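Local coordinates for SusD superfamily protein (Bacteroides thetaiotaomicron, PDB 3MCX) that probably binds glycans at the outer membrane as a SusD-family protein, although its own substrate is not known, at residues W46-C51 / V420-L425; F140-T145 / R456-I461; G153-T158 / P167-V172. All coordinates share one frame; numbering follows the deposited sequence.

Interaction 1. Residues W46-C51 / V420-L425; sequences WYYGDC and VFYDYL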
# COMPACT_ATOMS: atom_id res chain seq x y z
N TRP A 46 -3.22 4.66 0.91
CA TRP A 46 -4.03 3.45 0.86
C TRP A 46 -4.56 3.26 -0.56
O TRP A 46 -4.31 2.23 -1.19
CB TRP A 46 -5.14 3.54 1.91
CG TRP A 46 -5.91 2.29 2.16
CD1 TRP A 46 -6.03 1.21 1.35
CD2 TRP A 46 -6.72 2.03 3.32
NE1 TRP A 46 -6.87 0.27 1.96
CE2 TRP A 46 -7.30 0.77 3.16
CE3 TRP A 46 -7.01 2.77 4.49
CZ2 TRP A 46 -8.15 0.21 4.14
CZ3 TRP A 46 -7.85 2.20 5.45
CH2 TRP A 46 -8.41 0.95 5.27
N TYR A 47 -5.25 4.26 -1.09
CA TYR A 47 -5.92 4.07 -2.37
C TYR A 47 -5.14 4.49 -3.60
O TYR A 47 -5.53 4.16 -4.73
CB TYR A 47 -7.34 4.65 -2.37
CG TYR A 47 -7.47 6.12 -2.03
CD1 TYR A 47 -6.85 7.10 -2.82
CD2 TYR A 47 -8.29 6.55 -1.02
CE1 TYR A 47 -7.00 8.48 -2.52
CE2 TYR A 47 -8.46 7.88 -0.71
CZ TYR A 47 -7.80 8.85 -1.46
OH TYR A 47 -7.97 10.19 -1.15
N TYR A 48 -3.99 5.19 -3.44
CA TYR A 48 -3.17 5.57 -4.60
C TYR A 48 -2.83 4.39 -5.50
O TYR A 48 -3.07 4.46 -6.71
CB TYR A 48 -1.90 6.28 -4.14
CG TYR A 48 -0.95 6.70 -5.25
CD1 TYR A 48 -1.19 7.81 -6.01
CD2 TYR A 48 0.18 5.93 -5.56
CE1 TYR A 48 -0.31 8.20 -7.02
CE2 TYR A 48 1.05 6.31 -6.57
CZ TYR A 48 0.79 7.44 -7.29
OH TYR A 48 1.63 7.84 -8.30
N GLY A 49 -2.38 3.30 -4.91
CA GLY A 49 -1.94 2.15 -5.68
C GLY A 49 -3.05 1.34 -6.30
O GLY A 49 -2.79 0.40 -7.04
N ASP A 50 -4.30 1.69 -6.02
CA ASP A 50 -5.45 1.12 -6.71
C ASP A 50 -5.98 2.05 -7.81
O ASP A 50 -6.08 1.64 -8.96
CB ASP A 50 -6.51 0.77 -5.70
CG ASP A 50 -6.07 -0.36 -4.80
OD1 ASP A 50 -5.98 -1.50 -5.32
OD2 ASP A 50 -5.80 -0.09 -3.62
N CYS A 51 -6.25 3.29 -7.50
CA CYS A 51 -6.85 4.18 -8.50
C CYS A 51 -5.93 4.56 -9.65
O CYS A 51 -6.39 5.06 -10.70
CB CYS A 51 -7.50 5.44 -7.89
SG CYS A 51 -6.34 6.62 -7.19
N VAL A 420 -1.50 -2.87 -6.41
CA VAL A 420 -1.59 -3.33 -7.79
C VAL A 420 -0.91 -2.43 -8.83
O VAL A 420 -0.32 -2.95 -9.79
CB VAL A 420 -3.06 -3.67 -8.16
CG1 VAL A 420 -3.33 -3.68 -9.66
CG2 VAL A 420 -3.42 -5.00 -7.50
N PHE A 421 -0.95 -1.12 -8.66
CA PHE A 421 -0.22 -0.23 -9.57
C PHE A 421 1.23 -0.67 -9.80
O PHE A 421 1.72 -0.71 -10.91
CB PHE A 421 -0.25 1.16 -8.92
CG PHE A 421 0.40 2.28 -9.70
CD1 PHE A 421 0.29 2.42 -11.06
CD2 PHE A 421 1.07 3.30 -8.99
CE1 PHE A 421 0.81 3.51 -11.70
CE2 PHE A 421 1.62 4.36 -9.65
CZ PHE A 421 1.47 4.48 -10.98
N TYR A 422 1.89 -0.97 -8.69
CA TYR A 422 3.32 -1.33 -8.71
C TYR A 422 3.57 -2.64 -9.43
O TYR A 422 4.63 -2.83 -10.03
CB TYR A 422 3.85 -1.32 -7.28
CG TYR A 422 3.60 0.01 -6.64
CD1 TYR A 422 4.27 1.15 -7.11
CD2 TYR A 422 2.60 0.17 -5.69
CE1 TYR A 422 4.03 2.38 -6.60
CE2 TYR A 422 2.31 1.45 -5.17
CZ TYR A 422 3.03 2.54 -5.64
OH TYR A 422 2.76 3.82 -5.16
N ASP A 423 2.58 -3.54 -9.43
CA ASP A 423 2.65 -4.79 -10.22
C ASP A 423 2.90 -4.50 -11.69
O ASP A 423 3.68 -5.19 -12.35
CB ASP A 423 1.36 -5.61 -10.11
CG ASP A 423 1.03 -6.05 -8.71
OD1 ASP A 423 1.73 -5.73 -7.73
OD2 ASP A 423 0.01 -6.79 -8.60
N TYR A 424 2.22 -3.49 -12.23
CA TYR A 424 2.42 -3.12 -13.61
C TYR A 424 3.79 -2.47 -13.76
O TYR A 424 4.57 -2.83 -14.65
CB TYR A 424 1.37 -2.12 -14.08
CG TYR A 424 -0.02 -2.69 -14.23
CD1 TYR A 424 -0.86 -2.78 -13.14
CD2 TYR A 424 -0.49 -3.13 -15.47
CE1 TYR A 424 -2.14 -3.31 -13.28
CE2 TYR A 424 -1.75 -3.65 -15.61
CZ TYR A 424 -2.59 -3.69 -14.51
OH TYR A 424 -3.87 -4.22 -14.64
N LEU A 425 4.12 -1.52 -12.87
CA LEU A 425 5.34 -0.73 -13.04
C LEU A 425 6.58 -1.62 -13.04
O LEU A 425 7.44 -1.50 -13.93
CB LEU A 425 5.44 0.33 -11.96
CG LEU A 425 4.31 1.37 -11.91
CD1 LEU A 425 4.55 2.38 -10.77
CD2 LEU A 425 4.11 2.05 -13.28
O HOH W 1 -3.89 -3.15 -4.69
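With CG of Y48 anti to its backbone N (chi1 179°) and CG of F421 anti in the same way on the facing helix, each CG lies beside its own carbonyl carbon and the two rings reach each other across the contact. Y422 is turned differently, its CG beside the backbone N and anti to the carbonyl carbon, which brings the phenol to the Y48 ring from another direction. The rings of Y48 and F421 cross obliquely, CE2 of Y48 lying 3.7 Å from CE2 of F421. OH of Y422 comes in at the edge of the Y48 ring, in its plane, 3.3 Å from CE2 of Y48. The side chains of Y48 and Y422 cross at about a right angle. CD2 of F421 also lies over one face of the Y422 ring, so the three aromatics form one interlocked group.

In this largely helical SusD-family fold, the contact joins helix 44-51 to helix 420-426, far apart in sequence, where the axes of 46-51 and 420-425 approach to 8.0 Å and cross at 48°. Glycine permits that closeness: a CB built on G49 would fall 3.4 Å from CE2 of Y422. The approach is sealed by the backbone, N of F421 donating to O of G49 over 2.9 Å, in the carbonyl plane and fairly straight (157° at the hydrogen). Beside it, a water donates to OD1 of D50 at 2.7 Å and accepts from N of V420 at 3.0 Å. The same carboxylate takes backbone N-H groups of G416 and G418, so a single buried acid collects several amides at this crossing. Y71 meets the Y48 ring edge-to-face, and R138 of helix 115-140 makes a cation-pi contact with Y422.

Interaction 2. Residues F140-T145 / R456-I461; sequences FGMPYT and RIALPI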
# COMPACT_ATOMS: atom_id res chain seq x y z
N PHE A 140 6.83 9.67 -5.74
CA PHE A 140 7.43 10.86 -6.31
C PHE A 140 8.63 10.58 -7.21
O PHE A 140 9.26 11.52 -7.73
CB PHE A 140 7.80 11.83 -5.16
CG PHE A 140 6.58 12.38 -4.45
CD1 PHE A 140 5.89 13.43 -5.01
CD2 PHE A 140 6.12 11.81 -3.27
CE1 PHE A 140 4.74 13.95 -4.40
CE2 PHE A 140 4.96 12.31 -2.64
CZ PHE A 140 4.28 13.38 -3.23
N GLY A 141 8.94 9.29 -7.42
CA GLY A 141 10.08 8.84 -8.24
C GLY A 141 9.61 7.81 -9.25
O GLY A 141 8.69 7.04 -9.00
N MSE A 142 10.26 7.80 -10.41
CA MSE A 142 9.98 6.77 -11.41
C MSE A 142 10.38 5.40 -10.86
O MSE A 142 11.26 5.30 -10.01
CB MSE A 142 10.76 7.06 -12.70
CG MSE A 142 10.32 8.33 -13.42
SE MSE A 142 8.51 8.37 -14.06
CE MSE A 142 8.58 7.01 -15.46
N PRO A 143 9.74 4.34 -11.35
CA PRO A 143 9.99 3.02 -10.81
C PRO A 143 11.46 2.61 -10.91
O PRO A 143 12.11 2.78 -11.93
CB PRO A 143 9.12 2.09 -11.67
CG PRO A 143 8.16 2.95 -12.32
CD PRO A 143 8.69 4.32 -12.37
N TYR A 144 11.93 2.06 -9.78
CA TYR A 144 13.33 1.61 -9.71
C TYR A 144 13.72 0.76 -10.92
O TYR A 144 14.80 0.91 -11.49
CB TYR A 144 13.56 0.83 -8.41
CG TYR A 144 14.96 0.32 -8.18
CD1 TYR A 144 15.43 -0.78 -8.86
CD2 TYR A 144 15.81 0.92 -7.25
CE1 TYR A 144 16.71 -1.27 -8.67
CE2 TYR A 144 17.09 0.43 -7.04
CZ TYR A 144 17.53 -0.65 -7.77
OH TYR A 144 18.81 -1.16 -7.59
N THR A 145 12.84 -0.18 -11.27
CA THR A 145 13.19 -1.16 -12.30
C THR A 145 13.24 -0.61 -13.71
O THR A 145 13.69 -1.29 -14.63
CB THR A 145 12.23 -2.38 -12.24
OG1 THR A 145 10.89 -1.92 -12.21
CG2 THR A 145 12.50 -3.22 -11.00
N ARG A 456 4.33 10.94 -16.15
CA ARG A 456 3.31 11.24 -15.14
C ARG A 456 3.21 10.21 -14.01
O ARG A 456 2.50 10.45 -13.02
CB ARG A 456 1.95 11.44 -15.82
CG ARG A 456 1.94 12.57 -16.82
CD ARG A 456 0.69 12.57 -17.68
NE ARG A 456 0.61 11.35 -18.46
CZ ARG A 456 -0.46 10.97 -19.13
NH1 ARG A 456 -1.56 11.74 -19.11
NH2 ARG A 456 -0.44 9.85 -19.84
N ILE A 457 3.90 9.07 -14.12
CA ILE A 457 3.94 8.12 -13.03
C ILE A 457 4.54 8.73 -11.78
O ILE A 457 4.07 8.44 -10.68
CB ILE A 457 4.72 6.84 -13.38
CG1 ILE A 457 3.84 5.92 -14.25
CG2 ILE A 457 5.24 6.12 -12.11
CD1 ILE A 457 4.66 5.09 -15.20
N ALA A 458 5.60 9.54 -11.93
CA ALA A 458 6.20 10.25 -10.81
C ALA A 458 5.34 11.49 -10.54
O ALA A 458 5.26 12.39 -11.38
CB ALA A 458 7.64 10.62 -11.11
N LEU A 459 4.74 11.50 -9.36
CA LEU A 459 3.93 12.66 -8.95
C LEU A 459 4.78 13.89 -8.89
O LEU A 459 5.97 13.83 -8.62
CB LEU A 459 3.29 12.41 -7.58
CG LEU A 459 2.23 11.32 -7.53
CD1 LEU A 459 1.73 11.19 -6.11
CD2 LEU A 459 1.06 11.64 -8.44
N PRO A 460 4.18 15.07 -9.12
CA PRO A 460 4.96 16.27 -8.96
C PRO A 460 5.38 16.50 -7.51
O PRO A 460 4.61 16.27 -6.61
CB PRO A 460 4.02 17.39 -9.43
CG PRO A 460 2.69 16.82 -9.19
CD PRO A 460 2.76 15.34 -9.37
N ILE A 461 6.61 16.96 -7.35
CA ILE A 461 7.11 17.42 -6.08
C ILE A 461 6.24 18.65 -5.70
O ILE A 461 5.93 19.45 -6.55
CB ILE A 461 8.58 17.85 -6.22
CG1 ILE A 461 9.48 16.70 -6.75
CG2 ILE A 461 9.15 18.46 -4.89
CD1 ILE A 461 9.47 15.43 -5.94
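Two carbonyl oxygens, O of F140 and O of L459, hold one nitrogen, ND2 of N475, which thereby ties both segments to the C-terminal tail. Where 140-145 and 456-461 meet directly, the contact is carried by apolar side chains. The chain leaves helical geometry at G141, right after helix 115-140, and runs roughly antiparallel to residues 457-461, their directions 148° apart. From A458 onward the opposing backbone is extended and polyproline-like, and CA of A458 lies 4.7 Å from CA of F140.

F140 sets CG beside the backbone N, anti to the carbonyl carbon (chi1 -67°), which sends the ring along L459 and P460. CD1 of F140 rests 3.8 Å from CB of L459, the two side chains crossing obliquely. The carbonyl O of P460 sits at the ring edge, near its plane, 3.2 Å from CE1 of F140. At the base of the side chain, CD1 of I461 packs 4.0 Å from CB of F140. An alanine in place of F140 would remove the ring and with it the contacts to L459 and the P460 carbonyl, and is likely to loosen the packing at the end of helix 115-140.

In M142, deposited as selenomethionine, the bend at chi2 (-63°) lays SE against the opposing chain, 3.8 Å from CB of A458 and 4.1 Å from CB of I457, and a second bend at chi3 turns CE. Next to it, CD of P143 abuts CG2 of I457 at 3.9 Å, with the side chains at about a right angle.

Three helices border this buried seam. Helix 81-106 supplies W88, which meets F140 edge-to-face, and I84, which touches F140, L459 and P460; helix 44-51 adds Y45 against F140; helix 420-426 brings L425 up to P143 and I457.

Interaction 3. Residues G153-T158 / P167-V172; sequences GVPIET and PSRSTV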
# COMPACT_ATOMS: atom_id res chain seq x y z
N GLY A 153 14.80 10.43 -6.74
CA GLY A 153 13.87 9.98 -5.74
C GLY A 153 13.44 11.18 -4.91
O GLY A 153 12.91 12.16 -5.47
N VAL A 154 13.64 11.12 -3.61
CA VAL A 154 13.28 12.20 -2.70
C VAL A 154 14.43 12.50 -1.76
O VAL A 154 15.43 11.75 -1.72
CB VAL A 154 12.02 11.88 -1.92
CG1 VAL A 154 10.83 11.60 -2.84
CG2 VAL A 154 12.25 10.66 -0.99
N PRO A 155 14.35 13.57 -0.97
CA PRO A 155 15.39 13.83 0.01
C PRO A 155 15.44 12.78 1.13
O PRO A 155 14.42 12.30 1.62
CB PRO A 155 15.04 15.22 0.56
CG PRO A 155 14.33 15.87 -0.58
CD PRO A 155 13.51 14.77 -1.16
N ILE A 156 16.65 12.45 1.52
CA ILE A 156 16.88 11.48 2.57
C ILE A 156 17.30 12.17 3.85
O ILE A 156 18.34 12.86 3.93
CB ILE A 156 17.97 10.45 2.16
CG1 ILE A 156 17.50 9.69 0.93
CG2 ILE A 156 18.28 9.47 3.33
CD1 ILE A 156 18.55 8.71 0.38
N GLU A 157 16.48 11.95 4.90
CA GLU A 157 16.81 12.41 6.27
C GLU A 157 16.99 11.25 7.24
O GLU A 157 16.08 10.47 7.45
CB GLU A 157 15.70 13.33 6.80
CG GLU A 157 15.55 14.59 5.99
CD GLU A 157 14.51 15.57 6.57
OE1 GLU A 157 14.04 15.33 7.72
OE2 GLU A 157 14.19 16.57 5.89
N THR A 158 18.16 11.15 7.86
CA THR A 158 18.44 10.08 8.83
C THR A 158 18.94 10.62 10.19
O THR A 158 19.44 9.86 11.03
CB THR A 158 19.42 9.04 8.27
OG1 THR A 158 20.67 9.66 7.96
CG2 THR A 158 18.84 8.33 7.00
N PRO A 167 18.38 20.27 1.53
CA PRO A 167 18.94 19.09 0.86
C PRO A 167 18.51 18.96 -0.58
O PRO A 167 17.72 19.78 -1.12
CB PRO A 167 18.40 17.92 1.69
CG PRO A 167 17.89 18.55 2.98
CD PRO A 167 17.32 19.86 2.48
N SER A 168 19.05 17.93 -1.21
CA SER A 168 18.68 17.70 -2.57
C SER A 168 17.97 16.38 -2.59
O SER A 168 18.01 15.60 -1.63
CB SER A 168 19.90 17.70 -3.45
OG SER A 168 20.53 18.96 -3.33
N ARG A 169 17.27 16.13 -3.68
CA ARG A 169 16.69 14.81 -3.89
C ARG A 169 17.83 13.82 -4.13
O ARG A 169 18.74 14.10 -4.89
CB ARG A 169 15.80 14.82 -5.12
CG ARG A 169 14.60 15.74 -4.97
CD ARG A 169 13.86 15.89 -6.27
NE ARG A 169 13.20 14.65 -6.64
CZ ARG A 169 12.53 14.44 -7.78
NH1 ARG A 169 12.38 15.40 -8.69
NH2 ARG A 169 11.98 13.26 -7.99
N SER A 170 17.79 12.71 -3.44
CA SER A 170 18.69 11.58 -3.71
C SER A 170 18.11 10.80 -4.87
O SER A 170 16.96 11.05 -5.25
CB SER A 170 18.86 10.73 -2.45
OG SER A 170 19.70 11.38 -1.50
N THR A 171 18.88 9.89 -5.45
CA THR A 171 18.31 9.04 -6.51
C THR A 171 17.37 8.02 -5.95
O THR A 171 17.41 7.69 -4.75
CB THR A 171 19.39 8.32 -7.34
OG1 THR A 171 20.02 7.30 -6.52
CG2 THR A 171 20.43 9.30 -7.90
N VAL A 172 16.51 7.46 -6.80
CA VAL A 172 15.65 6.36 -6.39
C VAL A 172 16.47 5.21 -5.78
O VAL A 172 16.11 4.67 -4.74
CB VAL A 172 14.79 5.89 -7.59
CG1 VAL A 172 14.09 4.58 -7.30
CG2 VAL A 172 13.72 7.01 -7.95
O HOH W 2 18.92 13.49 -0.01
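Between helix 115-140 and helix 172-186 of this SusD-family fold, the connecting loop doubles back on itself, and T171 closes it as the N-cap of the second helix. Segments 153-158 and 167-172 form the two sides of that fold-back, closely fitted at G153 and looser toward P167 and S168.

At the tight end, N of G153 donates to O of S170 over 2.7 Å, in the carbonyl plane. One step on, N of S170 reaches O of V154 at 3.1 Å, approaching from well above the carbonyl plane. Glycine suits this place, since a CB built on G153 would press against N of V172 and O of T171. R169 then clamps the same residue: its chain bends at chi3, and the guanidinium grips O of G153 side-on, with NE at 2.8 Å and NH2 at 2.9 Å from that oxygen. The oxygen lies in the guanidinium plane, but NE stands 31° out of the carbonyl plane while NH2 lies within it. NH1 bonds to O of Q473 and NH2 also to OD1 of N475, so the rotation of this buried charged group is fixed from several sides.

The other end is more open. S168 is exposed, and CB of P155 and CB of P167 only just meet, at 4.5 Å. Here P167 adjoins H165, a residue that binds zinc in a structure of this protein, though no zinc is bound to it in this chain. I156 is the exception on this side, its CD1 pressed to 3.5 Å from CB of S170. A water finishes the join, accepting from N of I156, donating to O of S168, and hydrogen-bonded to OG of S170 at 2.7 Å.

The three contacts form a row through the protein: the centres of interactions 1 and 2 are about 13 Å apart, as are those of 2 and 3, whereas 1 and 3 are about 23 Å apart and do not touch. Interaction 2 is the middle piece. It meets interaction 1 where OH of Y48 packs on CG of L459, and interaction 3 where I461 lies against the R169 guanidinium. In sequence, the segments of interactions 1 and 2 alternate, while both sides of interaction 3 fall between 140-145 and 420-425. The long-range pairs thus interlace early helices 44-51 and 115-140 with the C-terminal region, and the local loop before helix 172-186 is docked onto the 140-145/456-461 part of that junction.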